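Local coordinates for beta-L-arabinobiosidase (Bacteroides thetaiotaomicron, PDB 5MQR), which probably hydrolyses glycosidic bonds of plant pectin as a gut-bacterial glycosidase, with beta-L-arabinobiosidase and possibly sialidase activity, at residues 156-166 against 225-235; 239-247 against 255-265. One frame throughout, in Å; residues are numbered along the deposited sequence.

Overall arrangement
Both contacts lie in the N-terminal beta-propeller region of this multidomain chain, far from its centre and with their own centres about 20 Å apart. Interaction 1 sets helix 226-236 against the hairpin made by strands 148-157 and 163-170; interaction 2 folds the chain that follows, helix 239-242 and its continuation, against the loop leading to strand 266-269. Each is partly buried. In 156-166 against 225-235 charged and water-bridged groups gather at the hairpin turn, with apolar side chains deeper in; 239-247 against 255-265 is mostly apolar, with two selenomethionines and one direct hydrogen bond. The two meet where I235 packs on M242 and W245, and Y156 on Y241.

Interaction 1 of 2, residues 156-166 against 225-235; sequences YVSKSGRLITM and DREFVKACQEI
Y156 reaches E234 with its hydroxyl, which donates a very short bond of 2.5 Å from OH to E234 OE1. The carboxylate oxygen lies in the plane of the ring, at its edge, while the two flat groups stand 85° apart. With CG anti to the backbone N (chi1 174°), the same ring also runs alongside I235, Y156 CD2 lying 3.4 Å from I235 CG1. At the type I turn S158 to G161, S158 CB rests on A231 CB, and K159 N donates to the syn lone pair of E234 OE1 at 3.0 Å, giving that oxygen two donors. Water 1 ties E234 OE2 to S158 OG and S160 N; water 2 links S160 OG to both E227 O and E227 OE1. R162 lays one guanidinium face over E227 CB and sends NH1 3.1 Å to D225 OD2 in a salt bridge; NH1 also pairs with E191. D225, the N-cap residue of helix 226-236, accepts from F228 N through OD1, and an alanine here would probably leave that N-H without its cap and R162 with one carboxylate fewer. Deeper in, I164 CD1 packs 3.9 Å from F228 CD1, and CE of selenomethionine M166 meets I235 CD1 tip to tip. The helix thus crosses this propeller hairpin at -57° to strand 163-166; V189 of strand 186-192 packs against I164 and M166, while Y241 of helix 239-242 touches I235 and M166.

Interaction 2 of 2, residues 239-247 against 255-265; sequences PLYMMQWVE and IIPLKKGYKAF
The F265 ring carries M243 CB over the centre of one face, a CH-pi contact of 3.6 Å from CB to the ring centroid and only 5° off the normal. M243 then bends at chi2 and chi3, bringing CE to 3.7 Å from F265 CE2 while SE keeps an oblique Met-aromatic relation to the ring. Q244 CG comes obliquely to F265 CD1, and the Q244 amide is turned 39° from the ring plane; its NE2 bonds to L240 O and Q376 OE1, and its OE1 to R373 NH2. The W245 ring has the M242 methyl CE above the centre of one face, and R187 makes a cation-pi contact with it. Y262 has K260 CB over one face, toward the rim, and L258 CD2 in plane at its edge.

Along the opposing loop, the P257 ring packs on P239 CB, M242 CB and M243 SE, its CB 3.8 Å from M243 SE. I256 CD1 lies 3.4 Å from M242 O, and its CG2 meets V246 CG2. V246 CG2 is anti to the backbone N, which places it against the carbonyls of K259 and K260 as well.

At the far end E247 crosses K263 at about a right angle, and E247 OE2 accepts from A264 N at 2.8 Å; R152 forms a salt bridge with the same oxygen. Apolar contacts thus dominate where 239-247 meets the propeller connection into strand 266-269, first of a four-stranded antiparallel sheet; E247 satisfies A264 N, water 3 joins M243 O to Y262 O and F265 N, and R152 probably steadies E247's negative charge.

Interaction 1 of 2, residues 156-166 against 225-235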
loop_
_atom_site.group_PDB
_atom_site.type_symbol
_atom_site.label_atom_id
_atom_site.label_comp_id
_atom_site.label_asym_id
_atom_site.label_seq_id
_atom_site.Cartn_x
_atom_site.Cartn_y
_atom_site.Cartn_z
ATOM N N TYR A 156 -1.891 12.693 33.059
ATOM C CA TYR A 156 -1.352 11.380 33.468
ATOM C C TYR A 156 -2.503 10.430 33.803
ATOM O O TYR A 156 -3.379 10.770 34.605
ATOM C CB TYR A 156 -0.454 11.527 34.710
ATOM C CG TYR A 156 0.017 10.210 35.289
ATOM C CD1 TYR A 156 0.856 9.387 34.552
ATOM C CD2 TYR A 156 -0.352 9.800 36.566
ATOM C CE1 TYR A 156 1.300 8.182 35.039
ATOM C CE2 TYR A 156 0.092 8.595 37.075
ATOM C CZ TYR A 156 0.915 7.779 36.307
ATOM O OH TYR A 156 1.406 6.562 36.763
ATOM N N VAL A 157 -2.487 9.232 33.240
ATOM C CA VAL A 157 -3.409 8.173 33.645
ATOM C C VAL A 157 -2.665 7.252 34.609
ATOM O O VAL A 157 -1.661 6.628 34.243
ATOM C CB VAL A 157 -3.933 7.351 32.438
ATOM C CG1 VAL A 157 -4.833 6.196 32.919
ATOM C CG2 VAL A 157 -4.677 8.255 31.477
ATOM N N SER A 158 -3.173 7.156 35.831
ATOM C CA SER A 158 -2.507 6.408 36.887
ATOM C C SER A 158 -2.658 4.895 36.721
ATOM O O SER A 158 -3.398 4.401 35.853
ATOM C CB SER A 158 -3.029 6.843 38.245
ATOM O OG SER A 158 -4.268 6.227 38.529
ATOM N N LYS A 159 -1.929 4.167 37.551
ATOM C CA LYS A 159 -1.970 2.711 37.538
ATOM C C LYS A 159 -3.339 2.171 37.918
ATOM O O LYS A 159 -3.773 1.200 37.345
ATOM C CB LYS A 159 -0.900 2.139 38.454
ATOM C CG LYS A 159 0.472 2.335 37.853
ATOM C CD LYS A 159 1.539 1.787 38.774
ATOM C CE LYS A 159 2.938 2.113 38.255
ATOM N NZ LYS A 159 3.891 1.853 39.379
ATOM N N SER A 160 -4.030 2.841 38.824
ATOM C CA SER A 160 -5.416 2.508 39.171
ATOM C C SER A 160 -6.491 3.071 38.188
ATOM O O SER A 160 -7.677 3.072 38.517
ATOM C CB SER A 160 -5.696 3.000 40.597
ATOM O OG SER A 160 -5.622 4.412 40.656
ATOM N N GLY A 161 -6.083 3.569 37.022
ATOM C CA GLY A 161 -6.997 4.082 36.011
ATOM C C GLY A 161 -7.624 5.452 36.244
ATOM O O GLY A 161 -8.602 5.773 35.578
ATOM N N ARG A 162 -7.080 6.253 37.166
ATOM C CA ARG A 162 -7.504 7.652 37.358
ATOM C C ARG A 162 -6.832 8.636 36.384
ATOM O O ARG A 162 -5.690 8.422 35.925
ATOM C CB ARG A 162 -7.267 8.086 38.799
ATOM C CG ARG A 162 -8.140 7.322 39.798
ATOM C CD ARG A 162 -7.706 7.624 41.215
ATOM N NE ARG A 162 -8.659 7.150 42.223
ATOM C CZ ARG A 162 -9.307 7.911 43.111
ATOM N NH1 ARG A 162 -9.161 9.231 43.172
ATOM N NH2 ARG A 162 -10.122 7.331 43.982
ATOM N N LEU A 163 -7.555 9.700 36.041
ATOM C CA LEU A 163 -7.041 10.685 35.106
ATOM C C LEU A 163 -6.649 11.900 35.895
ATOM O O LEU A 163 -7.491 12.490 36.532
ATOM C CB LEU A 163 -8.073 11.054 34.034
ATOM C CG LEU A 163 -7.615 12.093 32.985
ATOM C CD1 LEU A 163 -6.351 11.681 32.242
ATOM C CD2 LEU A 163 -8.719 12.336 31.971
ATOM N N ILE A 164 -5.369 12.265 35.851
ATOM C CA ILE A 164 -4.883 13.498 36.472
ATOM C C ILE A 164 -4.540 14.487 35.359
ATOM O O ILE A 164 -3.917 14.112 34.352
ATOM C CB ILE A 164 -3.645 13.258 37.369
ATOM C CG1 ILE A 164 -3.853 12.066 38.321
ATOM C CG2 ILE A 164 -3.293 14.508 38.174
ATOM C CD1 ILE A 164 -5.033 12.157 39.249
ATOM N N THR A 165 -4.968 15.735 35.518
ATOM C CA THR A 165 -4.536 16.804 34.619
ATOM C C THR A 165 -3.687 17.780 35.429
ATOM O O THR A 165 -3.862 17.898 36.641
ATOM C CB THR A 165 -5.712 17.479 33.878
ATOM O OG1 THR A 165 -5.216 18.380 32.876
ATOM C CG2 THR A 165 -6.630 18.217 34.844
HETATM N N MSE A 166 -2.728 18.433 34.766
HETATM C CA MSE A 166 -1.747 19.268 35.477
HETATM C C MSE A 166 -1.383 20.486 34.677
HETATM O O MSE A 166 -1.470 20.504 33.447
HETATM C CB MSE A 166 -0.471 18.502 35.858
HETATM C CG MSE A 166 0.206 17.836 34.655
HETATM SE SE MSE A 166 1.718 16.657 35.174
HETATM C CE MSE A 166 0.950 14.949 34.588
ATOM N N ASP A 225 -8.075 11.496 49.873
ATOM C CA ASP A 225 -8.253 10.472 48.856
ATOM C C ASP A 225 -6.891 9.793 48.633
ATOM O O ASP A 225 -6.054 10.273 47.889
ATOM C CB ASP A 225 -8.827 11.139 47.606
ATOM C CG ASP A 225 -9.276 10.163 46.548
ATOM O OD1 ASP A 225 -8.708 9.050 46.410
ATOM O OD2 ASP A 225 -10.193 10.550 45.791
ATOM N N ARG A 226 -6.678 8.676 49.308
ATOM C CA ARG A 226 -5.394 7.954 49.279
ATOM C C ARG A 226 -4.944 7.616 47.883
ATOM O O ARG A 226 -3.761 7.697 47.593
ATOM C CB ARG A 226 -5.457 6.649 50.087
ATOM C CG ARG A 226 -5.452 6.850 51.598
ATOM C CD ARG A 226 -5.226 5.520 52.309
ATOM N NE ARG A 226 -5.073 5.656 53.763
ATOM C CZ ARG A 226 -4.553 4.720 54.588
ATOM N NH1 ARG A 226 -4.095 3.541 54.124
ATOM N NH2 ARG A 226 -4.483 4.961 55.907
ATOM N N GLU A 227 -5.888 7.203 47.044
ATOM C CA GLU A 227 -5.582 6.781 45.684
ATOM C C GLU A 227 -5.212 7.946 44.768
ATOM O O GLU A 227 -4.425 7.769 43.847
ATOM C CB GLU A 227 -6.733 5.956 45.085
ATOM C CG GLU A 227 -6.899 4.589 45.749
ATOM C CD GLU A 227 -5.667 3.698 45.626
ATOM O OE1 GLU A 227 -5.139 3.548 44.492
ATOM O OE2 GLU A 227 -5.234 3.166 46.671
ATOM N N PHE A 228 -5.785 9.126 45.023
ATOM C CA PHE A 228 -5.355 10.349 44.350
ATOM C C PHE A 228 -3.900 10.690 44.735
ATOM O O PHE A 228 -3.107 10.985 43.876
ATOM C CB PHE A 228 -6.297 11.511 44.681
ATOM C CG PHE A 228 -5.782 12.834 44.249
ATOM C CD1 PHE A 228 -5.888 13.225 42.930
ATOM C CD2 PHE A 228 -5.161 13.687 45.160
ATOM C CE1 PHE A 228 -5.398 14.449 42.516
ATOM C CE2 PHE A 228 -4.673 14.916 44.759
ATOM C CZ PHE A 228 -4.792 15.296 43.426
ATOM N N VAL A 229 -3.577 10.632 46.025
ATOM C CA VAL A 229 -2.231 10.909 46.506
ATOM C C VAL A 229 -1.235 9.965 45.837
ATOM O O VAL A 229 -0.207 10.414 45.339
ATOM C CB VAL A 229 -2.134 10.824 48.058
ATOM C CG1 VAL A 229 -0.678 10.928 48.542
ATOM C CG2 VAL A 229 -2.986 11.909 48.703
ATOM N N LYS A 230 -1.565 8.675 45.791
ATOM C CA LYS A 230 -0.727 7.678 45.100
ATOM C C LYS A 230 -0.537 7.997 43.626
ATOM O O LYS A 230 0.546 7.782 43.096
ATOM C CB LYS A 230 -1.269 6.222 45.255
ATOM C CG LYS A 230 -0.840 5.551 46.558
ATOM C CD LYS A 230 -1.637 4.294 46.979
ATOM C CE LYS A 230 -1.765 4.278 48.511
ATOM N NZ LYS A 230 -2.290 3.020 49.140
ATOM N N ALA A 231 -1.603 8.464 42.977
ATOM C CA ALA A 231 -1.579 8.821 41.560
ATOM C C ALA A 231 -0.608 9.979 41.290
ATOM O O ALA A 231 0.140 9.944 40.301
ATOM C CB ALA A 231 -2.983 9.163 41.048
ATOM N N CYS A 232 -0.637 10.981 42.165
ATOM C CA CYS A 232 0.277 12.103 42.083
ATOM C C CYS A 232 1.707 11.643 42.352
ATOM O O CYS A 232 2.624 12.023 41.630
ATOM C CB CYS A 232 -0.108 13.205 43.056
ATOM S SG CYS A 232 -1.684 14.009 42.669
ATOM N N GLN A 233 1.889 10.796 43.358
ATOM C CA GLN A 233 3.214 10.283 43.687
ATOM C C GLN A 233 3.860 9.522 42.518
ATOM O O GLN A 233 5.085 9.557 42.367
ATOM C CB GLN A 233 3.155 9.392 44.945
ATOM C CG GLN A 233 4.521 9.045 45.536
ATOM C CD GLN A 233 5.321 10.292 45.895
ATOM O OE1 GLN A 233 4.859 11.119 46.662
ATOM N NE2 GLN A 233 6.503 10.439 45.321
ATOM N N GLU A 234 3.035 8.840 41.714
ATOM C CA GLU A 234 3.489 8.148 40.503
ATOM C C GLU A 234 4.047 9.105 39.455
ATOM O O GLU A 234 4.932 8.723 38.691
ATOM C CB GLU A 234 2.348 7.371 39.821
ATOM C CG GLU A 234 1.913 6.093 40.526
ATOM C CD GLU A 234 0.619 5.516 39.971
ATOM O OE1 GLU A 234 0.250 5.789 38.807
ATOM O OE2 GLU A 234 -0.043 4.776 40.723
ATOM N N ILE A 235 3.481 10.309 39.368
ATOM C CA ILE A 235 3.981 11.309 38.445
ATOM C C ILE A 235 5.393 11.678 38.862
ATOM O O ILE A 235 6.299 11.644 38.031
ATOM C CB ILE A 235 3.109 12.562 38.424
ATOM C CG1 ILE A 235 1.751 12.235 37.784
ATOM C CG2 ILE A 235 3.809 13.687 37.671
ATOM C CD1 ILE A 235 0.678 13.254 38.099
HETATM O O HOH W 1 -2.777 4.601 40.610
HETATM O O HOH W 2 -4.302 5.425 42.644
#

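Interaction 2 of 2, residues 239-247 against 255-265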
loop_
_atom_site.group_PDB
_atom_site.type_symbol
_atom_site.label_atom_id
_atom_site.label_comp_id
_atom_site.label_asym_id
_atom_site.label_seq_id
_atom_site.Cartn_x
_atom_site.Cartn_y
_atom_site.Cartn_z
ATOM N N PRO A 239 10.384 9.299 35.729
ATOM C CA PRO A 239 11.351 10.214 35.107
ATOM C C PRO A 239 10.922 10.776 33.769
ATOM O O PRO A 239 11.295 11.897 33.467
ATOM C CB PRO A 239 12.604 9.347 34.936
ATOM C CG PRO A 239 12.079 7.947 34.870
ATOM C CD PRO A 239 10.922 7.926 35.832
ATOM N N LEU A 240 10.117 10.039 33.007
ATOM C CA LEU A 240 9.570 10.553 31.756
ATOM C C LEU A 240 8.695 11.808 31.948
ATOM O O LEU A 240 8.620 12.656 31.060
ATOM C CB LEU A 240 8.778 9.484 31.004
ATOM C CG LEU A 240 9.544 8.218 30.630
ATOM C CD1 LEU A 240 8.630 7.342 29.806
ATOM C CD2 LEU A 240 10.825 8.537 29.868
ATOM N N TYR A 241 8.032 11.902 33.094
ATOM C CA TYR A 241 7.262 13.084 33.450
ATOM C C TYR A 241 8.160 14.199 33.999
ATOM O O TYR A 241 7.925 15.369 33.699
ATOM C CB TYR A 241 6.096 12.718 34.402
ATOM C CG TYR A 241 4.949 12.121 33.617
ATOM C CD1 TYR A 241 5.015 10.819 33.107
ATOM C CD2 TYR A 241 3.837 12.889 33.300
ATOM C CE1 TYR A 241 3.971 10.289 32.351
ATOM C CE2 TYR A 241 2.796 12.379 32.552
ATOM C CZ TYR A 241 2.861 11.081 32.076
ATOM O OH TYR A 241 1.809 10.613 31.309
HETATM N N MSE A 242 9.210 13.859 34.749
HETATM C CA MSE A 242 10.149 14.893 35.249
HETATM C C MSE A 242 10.901 15.562 34.101
HETATM O O MSE A 242 11.134 16.779 34.137
HETATM C CB MSE A 242 11.102 14.345 36.294
HETATM C CG MSE A 242 10.399 13.752 37.507
HETATM SE SE MSE A 242 9.283 15.085 38.393
HETATM C CE MSE A 242 7.556 14.664 37.549
HETATM N N MSE A 243 11.202 14.809 33.041
HETATM C CA MSE A 243 11.802 15.368 31.826
HETATM C C MSE A 243 10.967 16.439 31.173
HETATM O O MSE A 243 11.494 17.265 30.422
HETATM C CB MSE A 243 12.034 14.298 30.767
HETATM C CG MSE A 243 13.104 13.284 31.165
HETATM SE SE MSE A 243 14.882 14.100 31.395
HETATM C CE MSE A 243 15.252 14.217 29.461
ATOM N N GLN A 244 9.661 16.432 31.437
ATOM C CA GLN A 244 8.735 17.403 30.856
ATOM C C GLN A 244 8.400 18.531 31.800
ATOM O O GLN A 244 7.499 19.302 31.525
ATOM C CB GLN A 244 7.453 16.699 30.404
ATOM C CG GLN A 244 7.702 15.589 29.398
ATOM C CD GLN A 244 6.434 14.853 29.012
ATOM O OE1 GLN A 244 5.559 15.410 28.339
ATOM N NE2 GLN A 244 6.317 13.596 29.456
ATOM N N TRP A 245 9.096 18.597 32.921
ATOM C CA TRP A 245 8.968 19.680 33.892
ATOM C C TRP A 245 10.205 20.592 33.930
ATOM O O TRP A 245 10.227 21.561 34.678
ATOM C CB TRP A 245 8.793 19.096 35.292
ATOM C CG TRP A 245 7.430 18.536 35.642
ATOM C CD1 TRP A 245 6.402 18.206 34.790
ATOM C CD2 TRP A 245 6.993 18.181 36.955
ATOM N NE1 TRP A 245 5.339 17.698 35.511
ATOM C CE2 TRP A 245 5.686 17.659 36.838
ATOM C CE3 TRP A 245 7.587 18.250 38.224
ATOM C CZ2 TRP A 245 4.956 17.227 37.948
ATOM C CZ3 TRP A 245 6.868 17.823 39.325
ATOM C CH2 TRP A 245 5.561 17.324 39.186
ATOM N N VAL A 246 11.227 20.286 33.139
ATOM C CA VAL A 246 12.523 20.974 33.243
ATOM C C VAL A 246 12.502 22.470 32.914
ATOM O O VAL A 246 13.276 23.234 33.494
ATOM C CB VAL A 246 13.594 20.288 32.374
ATOM C CG1 VAL A 246 13.279 20.445 30.864
ATOM C CG2 VAL A 246 15.000 20.789 32.739
ATOM N N GLU A 247 11.619 22.893 32.015
ATOM C CA GLU A 247 11.570 24.300 31.647
ATOM C C GLU A 247 11.013 25.213 32.724
ATOM O O GLU A 247 11.419 26.367 32.762
ATOM C CB GLU A 247 10.798 24.523 30.353
ATOM C CG GLU A 247 11.453 23.881 29.154
ATOM C CD GLU A 247 10.623 24.043 27.901
ATOM O OE1 GLU A 247 10.429 25.211 27.509
ATOM O OE2 GLU A 247 10.186 23.030 27.294
ATOM N N ILE A 255 15.240 16.424 41.123
ATOM C CA ILE A 255 14.217 15.499 40.558
ATOM C C ILE A 255 14.196 15.411 39.025
ATOM O O ILE A 255 13.540 14.514 38.471
ATOM C CB ILE A 255 12.774 15.824 41.048
ATOM C CG1 ILE A 255 12.232 17.113 40.385
ATOM C CG2 ILE A 255 12.716 15.863 42.576
ATOM C CD1 ILE A 255 10.964 17.666 41.017
ATOM N N ILE A 256 14.852 16.362 38.351
ATOM C CA ILE A 256 14.944 16.355 36.890
ATOM C C ILE A 256 16.125 15.448 36.499
ATOM O O ILE A 256 17.248 15.685 36.941
ATOM C CB ILE A 256 15.151 17.770 36.275
ATOM C CG1 ILE A 256 14.154 18.819 36.828
ATOM C CG2 ILE A 256 15.049 17.696 34.762
ATOM C CD1 ILE A 256 12.676 18.581 36.525
ATOM N N PRO A 257 15.877 14.414 35.678
ATOM C CA PRO A 257 16.975 13.487 35.331
ATOM C C PRO A 257 18.130 14.110 34.526
ATOM O O PRO A 257 19.291 13.862 34.833
ATOM C CB PRO A 257 16.276 12.398 34.492
ATOM C CG PRO A 257 14.837 12.481 34.866
ATOM C CD PRO A 257 14.572 13.925 35.186
ATOM N N LEU A 258 17.784 14.880 33.495
ATOM C CA LEU A 258 18.742 15.570 32.633
ATOM C C LEU A 258 18.456 17.051 32.810
ATOM O O LEU A 258 17.390 17.515 32.443
ATOM C CB LEU A 258 18.550 15.159 31.165
ATOM C CG LEU A 258 19.526 15.747 30.127
ATOM C CD1 LEU A 258 20.959 15.292 30.392
ATOM C CD2 LEU A 258 19.108 15.383 28.707
ATOM N N LYS A 259 19.412 17.781 33.366
ATOM C CA LYS A 259 19.172 19.142 33.835
ATOM C C LYS A 259 19.229 20.281 32.786
ATOM O O LYS A 259 18.747 21.382 33.046
ATOM C CB LYS A 259 20.072 19.414 35.036
ATOM C CG LYS A 259 19.563 18.672 36.269
ATOM C CD LYS A 259 20.642 18.416 37.310
ATOM C CE LYS A 259 20.093 17.660 38.518
ATOM N NZ LYS A 259 19.590 16.319 38.120
ATOM N N LYS A 260 19.773 20.015 31.604
ATOM C CA LYS A 260 19.779 20.999 30.508
ATOM C C LYS A 260 18.365 21.272 30.000
ATOM O O LYS A 260 17.528 20.370 29.903
ATOM C CB LYS A 260 20.677 20.540 29.345
ATOM C CG LYS A 260 22.160 20.683 29.637
ATOM C CD LYS A 260 23.001 19.543 29.054
ATOM C CE LYS A 260 24.453 19.613 29.546
ATOM N NZ LYS A 260 25.204 18.347 29.305
ATOM N N GLY A 261 18.134 22.532 29.647
ATOM C CA GLY A 261 16.817 23.036 29.258
ATOM C C GLY A 261 16.461 22.772 27.816
ATOM O O GLY A 261 16.170 23.688 27.072
ATOM N N TYR A 262 16.490 21.503 27.433
ATOM C CA TYR A 262 15.978 21.068 26.166
ATOM C C TYR A 262 14.471 21.154 26.320
ATOM O O TYR A 262 13.942 20.957 27.420
ATOM C CB TYR A 262 16.435 19.644 25.857
ATOM C CG TYR A 262 17.945 19.467 25.784
ATOM C CD1 TYR A 262 18.748 20.340 25.025
ATOM C CD2 TYR A 262 18.586 18.440 26.483
ATOM C CE1 TYR A 262 20.129 20.185 24.958
ATOM C CE2 TYR A 262 19.973 18.282 26.420
ATOM C CZ TYR A 262 20.730 19.149 25.649
ATOM O OH TYR A 262 22.084 18.976 25.591
ATOM N N LYS A 263 13.780 21.450 25.229
ATOM C CA LYS A 263 12.408 21.929 25.330
ATOM C C LYS A 263 11.383 20.990 24.768
ATOM O O LYS A 263 11.609 20.400 23.729
ATOM C CB LYS A 263 12.284 23.258 24.604
ATOM C CG LYS A 263 13.396 24.192 25.003
ATOM C CD LYS A 263 13.001 25.647 25.005
ATOM C CE LYS A 263 14.047 26.416 25.800
ATOM N NZ LYS A 263 13.817 27.867 25.618
ATOM N N ALA A 264 10.246 20.899 25.457
ATOM C CA ALA A 264 9.068 20.183 24.973
ATOM C C ALA A 264 9.360 18.706 24.696
ATOM O O ALA A 264 8.983 18.165 23.647
ATOM C CB ALA A 264 8.502 20.880 23.738
ATOM N N PHE A 265 10.064 18.086 25.640
ATOM C CA PHE A 265 10.345 16.651 25.626
ATOM C C PHE A 265 9.120 15.817 25.258
ATOM O O PHE A 265 8.014 16.031 25.764
ATOM C CB PHE A 265 10.859 16.238 27.009
ATOM C CG PHE A 265 11.079 14.756 27.187
ATOM C CD1 PHE A 265 10.031 13.920 27.559
ATOM C CD2 PHE A 265 12.351 14.216 27.044
ATOM C CE1 PHE A 265 10.233 12.560 27.743
ATOM C CE2 PHE A 265 12.579 12.847 27.230
ATOM C CZ PHE A 265 11.514 12.014 27.582
HETATM O O HOH W 3 11.775 19.215 27.817
#